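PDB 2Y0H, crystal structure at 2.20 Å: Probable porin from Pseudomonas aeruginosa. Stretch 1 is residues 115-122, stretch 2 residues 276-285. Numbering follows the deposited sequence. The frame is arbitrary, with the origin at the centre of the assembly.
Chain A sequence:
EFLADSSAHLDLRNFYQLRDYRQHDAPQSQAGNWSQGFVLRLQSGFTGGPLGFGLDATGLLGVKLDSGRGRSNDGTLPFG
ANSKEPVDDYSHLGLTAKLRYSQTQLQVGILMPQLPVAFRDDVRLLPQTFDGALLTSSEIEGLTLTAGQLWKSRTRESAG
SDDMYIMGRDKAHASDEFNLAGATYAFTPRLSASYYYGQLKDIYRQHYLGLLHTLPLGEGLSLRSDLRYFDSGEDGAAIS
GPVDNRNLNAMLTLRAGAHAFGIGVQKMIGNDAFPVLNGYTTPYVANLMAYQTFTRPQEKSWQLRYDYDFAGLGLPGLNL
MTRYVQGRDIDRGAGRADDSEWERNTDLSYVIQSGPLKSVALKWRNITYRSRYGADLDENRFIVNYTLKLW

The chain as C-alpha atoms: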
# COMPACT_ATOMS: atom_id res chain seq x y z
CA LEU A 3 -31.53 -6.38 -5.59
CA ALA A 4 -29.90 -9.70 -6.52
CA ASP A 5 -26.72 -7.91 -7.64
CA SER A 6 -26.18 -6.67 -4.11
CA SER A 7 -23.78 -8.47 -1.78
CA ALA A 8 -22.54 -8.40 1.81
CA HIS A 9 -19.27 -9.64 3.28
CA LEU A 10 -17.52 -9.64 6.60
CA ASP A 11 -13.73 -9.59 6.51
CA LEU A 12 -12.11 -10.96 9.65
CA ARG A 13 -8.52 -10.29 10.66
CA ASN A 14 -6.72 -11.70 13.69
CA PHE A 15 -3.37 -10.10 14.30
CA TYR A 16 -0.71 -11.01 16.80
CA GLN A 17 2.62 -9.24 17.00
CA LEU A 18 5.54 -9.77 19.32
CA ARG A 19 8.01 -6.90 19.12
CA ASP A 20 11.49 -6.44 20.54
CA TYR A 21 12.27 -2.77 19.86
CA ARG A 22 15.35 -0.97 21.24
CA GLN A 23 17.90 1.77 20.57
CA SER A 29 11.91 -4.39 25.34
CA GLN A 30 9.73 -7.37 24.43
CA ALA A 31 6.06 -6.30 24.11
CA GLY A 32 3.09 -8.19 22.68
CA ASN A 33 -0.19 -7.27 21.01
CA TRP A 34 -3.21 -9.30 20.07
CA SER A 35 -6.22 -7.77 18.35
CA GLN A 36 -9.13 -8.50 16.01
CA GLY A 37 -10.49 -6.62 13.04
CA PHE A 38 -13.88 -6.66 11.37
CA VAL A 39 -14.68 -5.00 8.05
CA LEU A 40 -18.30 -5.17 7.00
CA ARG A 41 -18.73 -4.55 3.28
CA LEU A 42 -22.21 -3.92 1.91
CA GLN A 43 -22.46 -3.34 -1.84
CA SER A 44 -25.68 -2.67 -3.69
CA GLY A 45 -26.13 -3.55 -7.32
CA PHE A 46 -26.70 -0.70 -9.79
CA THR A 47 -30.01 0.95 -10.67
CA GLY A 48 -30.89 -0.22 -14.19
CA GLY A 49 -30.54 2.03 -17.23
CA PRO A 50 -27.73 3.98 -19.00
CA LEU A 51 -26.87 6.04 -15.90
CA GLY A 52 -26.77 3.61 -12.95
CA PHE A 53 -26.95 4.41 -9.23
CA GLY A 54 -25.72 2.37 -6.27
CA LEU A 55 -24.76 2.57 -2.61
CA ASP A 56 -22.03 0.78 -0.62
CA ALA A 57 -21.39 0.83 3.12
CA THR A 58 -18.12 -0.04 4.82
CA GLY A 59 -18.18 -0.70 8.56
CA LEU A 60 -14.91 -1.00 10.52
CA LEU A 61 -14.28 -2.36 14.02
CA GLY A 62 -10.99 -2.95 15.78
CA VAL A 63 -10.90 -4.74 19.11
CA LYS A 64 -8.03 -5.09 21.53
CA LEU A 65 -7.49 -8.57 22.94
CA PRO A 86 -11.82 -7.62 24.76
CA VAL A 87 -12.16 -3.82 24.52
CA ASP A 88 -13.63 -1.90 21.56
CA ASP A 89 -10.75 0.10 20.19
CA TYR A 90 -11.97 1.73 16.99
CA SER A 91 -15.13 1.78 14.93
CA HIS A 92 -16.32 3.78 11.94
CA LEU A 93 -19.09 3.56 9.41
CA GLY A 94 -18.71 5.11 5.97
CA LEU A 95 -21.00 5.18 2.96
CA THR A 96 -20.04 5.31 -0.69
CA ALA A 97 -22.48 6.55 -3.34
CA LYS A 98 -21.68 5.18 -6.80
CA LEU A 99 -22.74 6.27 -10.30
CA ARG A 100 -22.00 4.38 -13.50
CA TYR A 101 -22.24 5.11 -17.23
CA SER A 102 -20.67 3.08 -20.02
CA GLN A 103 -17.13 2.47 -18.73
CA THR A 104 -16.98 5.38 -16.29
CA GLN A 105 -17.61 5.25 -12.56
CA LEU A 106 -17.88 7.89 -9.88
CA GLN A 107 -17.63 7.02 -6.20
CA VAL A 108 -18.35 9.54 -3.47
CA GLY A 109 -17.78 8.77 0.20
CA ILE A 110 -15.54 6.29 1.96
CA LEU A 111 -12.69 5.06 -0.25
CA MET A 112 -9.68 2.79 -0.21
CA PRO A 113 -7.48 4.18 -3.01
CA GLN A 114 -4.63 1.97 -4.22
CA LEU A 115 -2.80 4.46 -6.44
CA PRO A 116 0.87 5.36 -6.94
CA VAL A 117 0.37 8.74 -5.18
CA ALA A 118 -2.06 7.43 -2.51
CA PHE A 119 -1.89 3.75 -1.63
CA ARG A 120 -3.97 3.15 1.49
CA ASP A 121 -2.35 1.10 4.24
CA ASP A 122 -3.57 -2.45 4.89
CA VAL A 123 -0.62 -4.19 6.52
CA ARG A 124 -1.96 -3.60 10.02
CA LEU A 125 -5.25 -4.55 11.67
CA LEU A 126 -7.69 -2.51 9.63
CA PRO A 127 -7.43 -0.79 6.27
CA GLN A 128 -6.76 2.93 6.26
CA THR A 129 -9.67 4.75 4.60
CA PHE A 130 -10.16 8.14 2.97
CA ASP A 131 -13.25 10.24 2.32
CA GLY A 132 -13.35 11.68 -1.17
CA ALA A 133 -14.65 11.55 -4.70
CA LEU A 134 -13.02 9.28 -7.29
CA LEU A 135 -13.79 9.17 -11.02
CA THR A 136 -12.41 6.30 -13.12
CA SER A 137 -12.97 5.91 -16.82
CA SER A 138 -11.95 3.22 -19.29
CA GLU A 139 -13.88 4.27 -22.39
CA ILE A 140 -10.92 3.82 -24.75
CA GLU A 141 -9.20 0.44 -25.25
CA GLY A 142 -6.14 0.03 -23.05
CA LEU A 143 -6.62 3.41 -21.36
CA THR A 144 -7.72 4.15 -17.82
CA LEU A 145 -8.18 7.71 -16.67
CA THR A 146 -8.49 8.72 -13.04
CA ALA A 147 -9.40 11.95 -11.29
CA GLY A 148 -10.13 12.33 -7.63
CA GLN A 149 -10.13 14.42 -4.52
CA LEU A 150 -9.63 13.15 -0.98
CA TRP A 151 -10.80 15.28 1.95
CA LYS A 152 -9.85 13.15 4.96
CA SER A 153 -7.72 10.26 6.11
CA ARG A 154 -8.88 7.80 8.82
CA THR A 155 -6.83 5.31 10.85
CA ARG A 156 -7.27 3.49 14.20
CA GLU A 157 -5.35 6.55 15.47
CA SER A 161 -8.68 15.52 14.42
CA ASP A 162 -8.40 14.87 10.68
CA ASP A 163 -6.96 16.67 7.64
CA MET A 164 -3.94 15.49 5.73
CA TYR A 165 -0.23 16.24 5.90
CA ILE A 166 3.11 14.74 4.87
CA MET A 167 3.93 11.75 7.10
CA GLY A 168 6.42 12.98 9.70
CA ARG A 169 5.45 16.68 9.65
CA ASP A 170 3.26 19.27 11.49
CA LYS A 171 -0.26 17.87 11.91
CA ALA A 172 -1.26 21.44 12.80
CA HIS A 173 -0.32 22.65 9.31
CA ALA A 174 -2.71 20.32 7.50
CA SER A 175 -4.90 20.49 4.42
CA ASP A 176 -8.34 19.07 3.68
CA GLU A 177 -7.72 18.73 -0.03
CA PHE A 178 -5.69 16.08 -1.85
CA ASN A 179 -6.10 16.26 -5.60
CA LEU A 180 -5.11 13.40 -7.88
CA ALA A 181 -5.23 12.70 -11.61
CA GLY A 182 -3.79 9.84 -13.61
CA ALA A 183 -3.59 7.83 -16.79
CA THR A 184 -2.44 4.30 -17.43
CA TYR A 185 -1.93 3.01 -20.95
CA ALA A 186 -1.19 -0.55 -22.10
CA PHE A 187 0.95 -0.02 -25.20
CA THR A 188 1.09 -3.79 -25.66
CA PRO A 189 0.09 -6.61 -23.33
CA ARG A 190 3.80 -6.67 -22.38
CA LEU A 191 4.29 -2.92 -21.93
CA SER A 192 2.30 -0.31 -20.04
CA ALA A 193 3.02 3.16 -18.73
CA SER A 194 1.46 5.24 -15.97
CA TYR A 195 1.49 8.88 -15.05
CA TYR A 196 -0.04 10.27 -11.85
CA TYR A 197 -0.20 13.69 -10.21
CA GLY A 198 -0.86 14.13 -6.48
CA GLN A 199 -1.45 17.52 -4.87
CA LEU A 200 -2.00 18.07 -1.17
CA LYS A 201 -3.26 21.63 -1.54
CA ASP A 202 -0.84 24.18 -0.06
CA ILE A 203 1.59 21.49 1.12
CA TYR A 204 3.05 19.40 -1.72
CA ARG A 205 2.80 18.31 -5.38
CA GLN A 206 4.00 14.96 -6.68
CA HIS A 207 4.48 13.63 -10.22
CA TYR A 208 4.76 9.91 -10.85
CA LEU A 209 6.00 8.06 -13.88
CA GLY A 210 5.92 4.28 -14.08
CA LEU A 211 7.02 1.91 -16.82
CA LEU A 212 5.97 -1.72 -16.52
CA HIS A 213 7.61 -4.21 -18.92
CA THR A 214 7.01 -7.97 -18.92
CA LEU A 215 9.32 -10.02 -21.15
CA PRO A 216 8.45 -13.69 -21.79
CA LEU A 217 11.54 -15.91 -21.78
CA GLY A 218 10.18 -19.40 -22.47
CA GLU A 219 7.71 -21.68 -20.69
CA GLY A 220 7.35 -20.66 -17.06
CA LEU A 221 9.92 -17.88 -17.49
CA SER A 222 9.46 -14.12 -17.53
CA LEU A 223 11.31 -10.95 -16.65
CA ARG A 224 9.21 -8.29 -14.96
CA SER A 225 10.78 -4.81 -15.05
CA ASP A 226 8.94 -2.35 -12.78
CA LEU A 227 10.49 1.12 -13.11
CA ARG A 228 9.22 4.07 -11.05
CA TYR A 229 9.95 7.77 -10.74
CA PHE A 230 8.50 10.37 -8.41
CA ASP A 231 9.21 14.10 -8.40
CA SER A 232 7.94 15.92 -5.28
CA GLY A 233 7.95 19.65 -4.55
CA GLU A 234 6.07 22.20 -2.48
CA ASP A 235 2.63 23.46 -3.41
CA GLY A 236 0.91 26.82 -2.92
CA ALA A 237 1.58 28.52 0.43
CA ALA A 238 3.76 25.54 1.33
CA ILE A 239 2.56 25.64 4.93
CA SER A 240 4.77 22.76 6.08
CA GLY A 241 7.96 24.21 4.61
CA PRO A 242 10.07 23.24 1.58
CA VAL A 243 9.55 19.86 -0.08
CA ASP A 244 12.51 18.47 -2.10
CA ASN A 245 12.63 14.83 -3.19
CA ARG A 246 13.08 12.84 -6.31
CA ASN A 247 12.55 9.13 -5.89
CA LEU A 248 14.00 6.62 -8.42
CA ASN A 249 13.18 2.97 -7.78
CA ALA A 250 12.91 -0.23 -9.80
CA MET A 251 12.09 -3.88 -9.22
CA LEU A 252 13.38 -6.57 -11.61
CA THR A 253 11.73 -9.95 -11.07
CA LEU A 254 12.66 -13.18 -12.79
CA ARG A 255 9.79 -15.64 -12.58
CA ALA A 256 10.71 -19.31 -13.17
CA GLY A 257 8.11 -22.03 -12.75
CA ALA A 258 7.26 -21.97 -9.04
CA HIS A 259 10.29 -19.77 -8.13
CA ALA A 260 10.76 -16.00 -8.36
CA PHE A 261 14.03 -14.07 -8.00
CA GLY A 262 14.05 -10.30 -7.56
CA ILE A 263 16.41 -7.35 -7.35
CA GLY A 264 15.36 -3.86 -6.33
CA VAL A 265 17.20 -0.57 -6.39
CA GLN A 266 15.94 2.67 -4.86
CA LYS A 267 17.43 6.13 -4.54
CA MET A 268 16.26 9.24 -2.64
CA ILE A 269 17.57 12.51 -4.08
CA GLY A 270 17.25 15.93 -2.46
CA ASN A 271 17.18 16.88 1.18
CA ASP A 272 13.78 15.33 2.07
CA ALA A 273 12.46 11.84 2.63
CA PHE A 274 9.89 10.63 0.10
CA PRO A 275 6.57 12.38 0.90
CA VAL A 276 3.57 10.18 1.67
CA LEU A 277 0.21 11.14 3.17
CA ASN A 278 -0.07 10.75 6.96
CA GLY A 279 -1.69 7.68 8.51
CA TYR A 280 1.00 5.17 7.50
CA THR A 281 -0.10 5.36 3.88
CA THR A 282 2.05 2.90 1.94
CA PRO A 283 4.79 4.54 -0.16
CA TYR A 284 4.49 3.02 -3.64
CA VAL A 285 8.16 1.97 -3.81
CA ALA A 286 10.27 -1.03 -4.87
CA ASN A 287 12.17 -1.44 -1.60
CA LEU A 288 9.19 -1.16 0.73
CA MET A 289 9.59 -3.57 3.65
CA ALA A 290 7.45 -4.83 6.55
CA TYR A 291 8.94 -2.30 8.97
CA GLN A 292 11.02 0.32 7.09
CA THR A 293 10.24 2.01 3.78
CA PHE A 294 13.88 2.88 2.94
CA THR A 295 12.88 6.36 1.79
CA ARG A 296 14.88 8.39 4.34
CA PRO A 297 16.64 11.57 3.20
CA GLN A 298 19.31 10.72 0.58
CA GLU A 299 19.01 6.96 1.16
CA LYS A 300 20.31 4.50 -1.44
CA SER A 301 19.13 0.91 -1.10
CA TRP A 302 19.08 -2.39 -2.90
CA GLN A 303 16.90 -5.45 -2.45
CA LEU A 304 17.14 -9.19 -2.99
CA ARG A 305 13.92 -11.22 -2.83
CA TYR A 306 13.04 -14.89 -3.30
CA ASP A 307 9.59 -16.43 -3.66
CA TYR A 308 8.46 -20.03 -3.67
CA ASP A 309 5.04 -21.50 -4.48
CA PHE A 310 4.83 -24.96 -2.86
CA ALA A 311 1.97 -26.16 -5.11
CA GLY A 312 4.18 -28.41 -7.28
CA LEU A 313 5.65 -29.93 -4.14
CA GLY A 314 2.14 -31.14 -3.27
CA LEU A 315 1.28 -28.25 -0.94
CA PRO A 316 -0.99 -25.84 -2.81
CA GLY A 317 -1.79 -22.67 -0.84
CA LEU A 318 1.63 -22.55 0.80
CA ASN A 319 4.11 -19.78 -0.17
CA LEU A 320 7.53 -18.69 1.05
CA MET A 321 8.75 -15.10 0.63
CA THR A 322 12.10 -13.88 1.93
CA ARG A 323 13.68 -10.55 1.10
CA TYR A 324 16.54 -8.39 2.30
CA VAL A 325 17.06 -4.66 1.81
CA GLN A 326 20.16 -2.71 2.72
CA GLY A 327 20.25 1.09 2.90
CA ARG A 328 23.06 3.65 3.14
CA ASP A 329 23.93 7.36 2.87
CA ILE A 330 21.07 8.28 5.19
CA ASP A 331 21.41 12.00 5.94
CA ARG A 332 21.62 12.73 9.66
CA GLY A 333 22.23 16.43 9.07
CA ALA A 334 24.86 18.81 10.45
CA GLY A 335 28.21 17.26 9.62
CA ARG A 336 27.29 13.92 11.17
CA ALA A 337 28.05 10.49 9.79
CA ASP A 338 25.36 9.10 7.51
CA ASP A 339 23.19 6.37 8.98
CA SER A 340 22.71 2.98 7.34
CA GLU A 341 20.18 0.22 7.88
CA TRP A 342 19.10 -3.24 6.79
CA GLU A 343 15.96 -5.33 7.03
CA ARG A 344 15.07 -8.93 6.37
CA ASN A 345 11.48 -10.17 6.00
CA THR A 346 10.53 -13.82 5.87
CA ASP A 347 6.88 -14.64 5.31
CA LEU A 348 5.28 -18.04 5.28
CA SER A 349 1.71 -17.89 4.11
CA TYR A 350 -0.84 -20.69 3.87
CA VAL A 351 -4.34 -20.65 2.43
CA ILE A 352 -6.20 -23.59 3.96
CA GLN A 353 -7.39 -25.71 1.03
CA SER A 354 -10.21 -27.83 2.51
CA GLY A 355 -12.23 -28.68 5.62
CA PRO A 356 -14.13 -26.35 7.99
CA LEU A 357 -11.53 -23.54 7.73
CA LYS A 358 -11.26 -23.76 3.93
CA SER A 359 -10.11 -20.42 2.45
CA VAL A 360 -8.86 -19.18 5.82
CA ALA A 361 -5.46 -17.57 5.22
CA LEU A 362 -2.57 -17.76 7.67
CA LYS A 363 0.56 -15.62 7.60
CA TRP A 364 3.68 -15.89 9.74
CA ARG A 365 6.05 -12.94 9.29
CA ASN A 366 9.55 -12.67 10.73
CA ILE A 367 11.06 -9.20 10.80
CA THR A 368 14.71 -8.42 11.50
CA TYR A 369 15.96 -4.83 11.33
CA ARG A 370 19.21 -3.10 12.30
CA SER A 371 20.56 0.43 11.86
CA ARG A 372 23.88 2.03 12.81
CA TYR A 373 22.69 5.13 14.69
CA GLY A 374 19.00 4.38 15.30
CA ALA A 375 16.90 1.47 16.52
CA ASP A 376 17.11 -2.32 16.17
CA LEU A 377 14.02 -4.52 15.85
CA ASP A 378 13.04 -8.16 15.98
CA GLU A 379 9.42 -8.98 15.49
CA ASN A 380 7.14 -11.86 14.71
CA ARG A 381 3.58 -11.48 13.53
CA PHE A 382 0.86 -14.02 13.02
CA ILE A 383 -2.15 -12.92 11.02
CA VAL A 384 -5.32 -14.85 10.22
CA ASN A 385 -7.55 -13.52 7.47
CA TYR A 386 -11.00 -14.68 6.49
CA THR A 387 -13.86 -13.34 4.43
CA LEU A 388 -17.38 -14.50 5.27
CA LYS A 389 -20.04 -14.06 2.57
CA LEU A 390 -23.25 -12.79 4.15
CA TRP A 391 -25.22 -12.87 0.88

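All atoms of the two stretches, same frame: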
# COMPACT_ATOMS: atom_id res chain seq x y z
N LEU A 115 -3.39 3.74 -5.32
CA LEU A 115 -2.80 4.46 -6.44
C LEU A 115 -1.37 4.86 -6.12
O LEU A 115 -0.99 4.97 -4.95
CB LEU A 115 -3.63 5.70 -6.74
CG LEU A 115 -5.11 5.41 -6.99
CD1 LEU A 115 -5.92 6.71 -6.99
CD2 LEU A 115 -5.28 4.65 -8.30
N PRO A 116 -0.56 5.08 -7.16
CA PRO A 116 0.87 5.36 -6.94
C PRO A 116 1.12 6.57 -6.03
O PRO A 116 2.13 6.58 -5.32
CB PRO A 116 1.40 5.60 -8.36
CG PRO A 116 0.45 4.83 -9.24
CD PRO A 116 -0.90 4.99 -8.59
N VAL A 117 0.22 7.56 -6.04
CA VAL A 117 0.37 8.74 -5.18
C VAL A 117 -0.48 8.70 -3.89
O VAL A 117 -0.47 9.66 -3.10
CB VAL A 117 0.08 10.06 -5.95
CG1 VAL A 117 1.01 10.20 -7.13
CG2 VAL A 117 -1.40 10.14 -6.39
N ALA A 118 -1.21 7.61 -3.69
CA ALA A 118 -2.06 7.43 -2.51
C ALA A 118 -2.48 5.96 -2.41
O ALA A 118 -3.51 5.55 -2.97
CB ALA A 118 -3.30 8.32 -2.59
N PHE A 119 -1.67 5.18 -1.72
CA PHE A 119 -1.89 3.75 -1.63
C PHE A 119 -2.20 3.43 -0.17
O PHE A 119 -1.30 3.38 0.67
CB PHE A 119 -0.65 2.98 -2.09
CG PHE A 119 -0.94 1.57 -2.52
CD1 PHE A 119 -1.12 0.57 -1.58
CD2 PHE A 119 -1.06 1.25 -3.86
CE1 PHE A 119 -1.40 -0.73 -1.97
CE2 PHE A 119 -1.34 -0.05 -4.26
CZ PHE A 119 -1.50 -1.04 -3.31
N ARG A 120 -3.50 3.26 0.12
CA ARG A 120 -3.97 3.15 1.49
C ARG A 120 -3.36 1.94 2.18
O ARG A 120 -3.19 0.87 1.59
CB ARG A 120 -5.51 3.10 1.54
CG ARG A 120 -6.11 1.72 1.32
CD ARG A 120 -5.61 1.14 -0.00
NE ARG A 120 -5.32 -0.30 0.06
CZ ARG A 120 -6.03 -1.16 0.79
NH1 ARG A 120 -7.05 -0.73 1.50
NH2 ARG A 120 -5.73 -2.44 0.79
N ASP A 121 -2.97 2.13 3.44
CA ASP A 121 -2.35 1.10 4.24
C ASP A 121 -3.31 -0.05 4.54
O ASP A 121 -4.47 0.19 4.87
CB ASP A 121 -1.86 1.72 5.55
CG ASP A 121 -1.36 0.68 6.52
OD1 ASP A 121 -0.64 -0.24 6.09
OD2 ASP A 121 -1.68 0.79 7.72
N ASP A 122 -2.82 -1.28 4.43
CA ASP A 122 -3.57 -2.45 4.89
C ASP A 122 -2.68 -3.56 5.43
O ASP A 122 -3.04 -4.73 5.36
CB ASP A 122 -4.47 -3.04 3.79
CG ASP A 122 -5.42 -4.12 4.34
OD1 ASP A 122 -5.96 -3.93 5.45
OD2 ASP A 122 -5.63 -5.15 3.67
N VAL A 276 4.83 10.92 1.74
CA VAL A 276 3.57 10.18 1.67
C VAL A 276 2.56 10.86 2.57
O VAL A 276 2.95 11.56 3.52
CB VAL A 276 3.71 8.70 2.11
CG1 VAL A 276 4.40 7.89 1.03
CG2 VAL A 276 4.49 8.60 3.43
N LEU A 277 1.28 10.67 2.29
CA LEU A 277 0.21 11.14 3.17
C LEU A 277 0.30 10.49 4.56
O LEU A 277 0.69 9.33 4.69
CB LEU A 277 -1.16 10.86 2.56
CG LEU A 277 -1.47 11.60 1.25
CD1 LEU A 277 -2.78 11.13 0.62
CD2 LEU A 277 -1.49 13.11 1.48
N ASN A 278 -0.07 11.25 5.59
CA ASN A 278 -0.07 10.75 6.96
C ASN A 278 -1.02 9.57 7.14
O ASN A 278 -1.91 9.35 6.31
CB ASN A 278 -0.52 11.86 7.91
CG ASN A 278 -1.95 12.25 7.66
OD1 ASN A 278 -2.28 12.82 6.62
ND2 ASN A 278 -2.84 11.87 8.58
N GLY A 279 -0.85 8.83 8.22
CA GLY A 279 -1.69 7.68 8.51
C GLY A 279 -1.05 6.38 8.04
O GLY A 279 -1.74 5.41 7.76
N TYR A 280 0.27 6.36 7.95
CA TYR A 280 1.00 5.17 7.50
C TYR A 280 0.58 4.70 6.10
O TYR A 280 0.64 3.51 5.78
CB TYR A 280 0.88 4.04 8.52
CG TYR A 280 1.52 4.38 9.85
CD1 TYR A 280 2.91 4.37 10.00
CD2 TYR A 280 0.75 4.70 10.96
CE1 TYR A 280 3.51 4.68 11.21
CE2 TYR A 280 1.33 5.01 12.18
CZ TYR A 280 2.72 5.00 12.30
OH TYR A 280 3.30 5.30 13.51
N THR A 281 0.14 5.64 5.27
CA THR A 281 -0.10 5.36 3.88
C THR A 281 1.15 4.69 3.31
O THR A 281 2.27 5.03 3.67
CB THR A 281 -0.37 6.66 3.13
OG1 THR A 281 -1.33 7.42 3.86
CG2 THR A 281 -0.91 6.37 1.73
N THR A 282 0.95 3.71 2.45
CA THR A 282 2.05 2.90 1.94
C THR A 282 2.73 3.66 0.81
O THR A 282 2.07 4.02 -0.17
CB THR A 282 1.51 1.57 1.39
OG1 THR A 282 0.69 0.94 2.39
CG2 THR A 282 2.65 0.63 1.00
N PRO A 283 4.04 3.92 0.94
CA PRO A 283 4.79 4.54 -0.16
C PRO A 283 4.89 3.52 -1.30
O PRO A 283 5.25 2.37 -1.07
CB PRO A 283 6.18 4.78 0.45
CG PRO A 283 6.08 4.40 1.91
CD PRO A 283 4.91 3.50 2.05
N TYR A 284 4.54 3.93 -2.51
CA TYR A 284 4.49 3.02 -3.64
C TYR A 284 5.90 2.82 -4.22
O TYR A 284 6.23 3.35 -5.28
CB TYR A 284 3.53 3.58 -4.69
CG TYR A 284 3.18 2.62 -5.79
CD1 TYR A 284 2.51 1.43 -5.51
CD2 TYR A 284 3.53 2.88 -7.11
CE1 TYR A 284 2.19 0.53 -6.53
CE2 TYR A 284 3.21 1.99 -8.13
CZ TYR A 284 2.55 0.82 -7.84
OH TYR A 284 2.23 -0.06 -8.85
N VAL A 285 6.74 2.07 -3.50
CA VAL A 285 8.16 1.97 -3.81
C VAL A 285 8.69 0.54 -3.82
O VAL A 285 8.27 -0.30 -3.02
CB VAL A 285 9.02 2.80 -2.84
CG1 VAL A 285 8.55 4.26 -2.84
CG2 VAL A 285 9.01 2.21 -1.44
O HOH W 1 3.27 6.64 -2.89
O HOH W 2 0.59 8.99 -0.16
O HOH W 3 0.93 6.27 -1.16
O HOH W 4 -0.86 -1.23 2.06
O HOH W 5 -2.93 2.92 8.84

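Two stretches far apart in sequence run antiparallel here, Pro116 lying beside Tyr284 and Asp121 beside Thr281. One direct hydrogen bond joins them, from Thr282 N to Phe119 O (2.9 Å). Water fills the gaps elsewhere: one molecule accepts from Phe119 N and donates to Thr282 O, another donates to Pro116 O and accepts from Tyr284 N, and a third donates to Val117 O and accepts from Leu277 N. Pro116 lies in a type I turn from Leu115 to Ala118 and packs on Tyr284, where Pro116 CB lies 3.7 Å from Tyr284 CD2. The tyrosine ring also reaches Phe119, with Phe119 CD2 3.9 Å from Tyr284 CD1; the two planes are near parallel (19°), but the rings are slid apart and barely overlap. Pro116 and Phe119 meet the Tyr284 ring from directions about at right angles, forming a corner that it fills. Thr282 CB packs 4.1 Å from Phe119 CD1. The methyl of Thr281 is a small bump pressed on the backbone, its CG2 3.2 Å from Phe119 O, while its OG1 turns back to Leu277 O (2.9 Å) within its own stretch. Ala118 CB meets Leu277 CD1 loosely at 4.3 Å. Asp121 points toward the bend at Gly279 and Tyr280, bringing its CB 3.1 Å from Tyr280 O; a water donates to both Asp121 OD2 and Gly279 O, bridging two acceptors that could not bond each other.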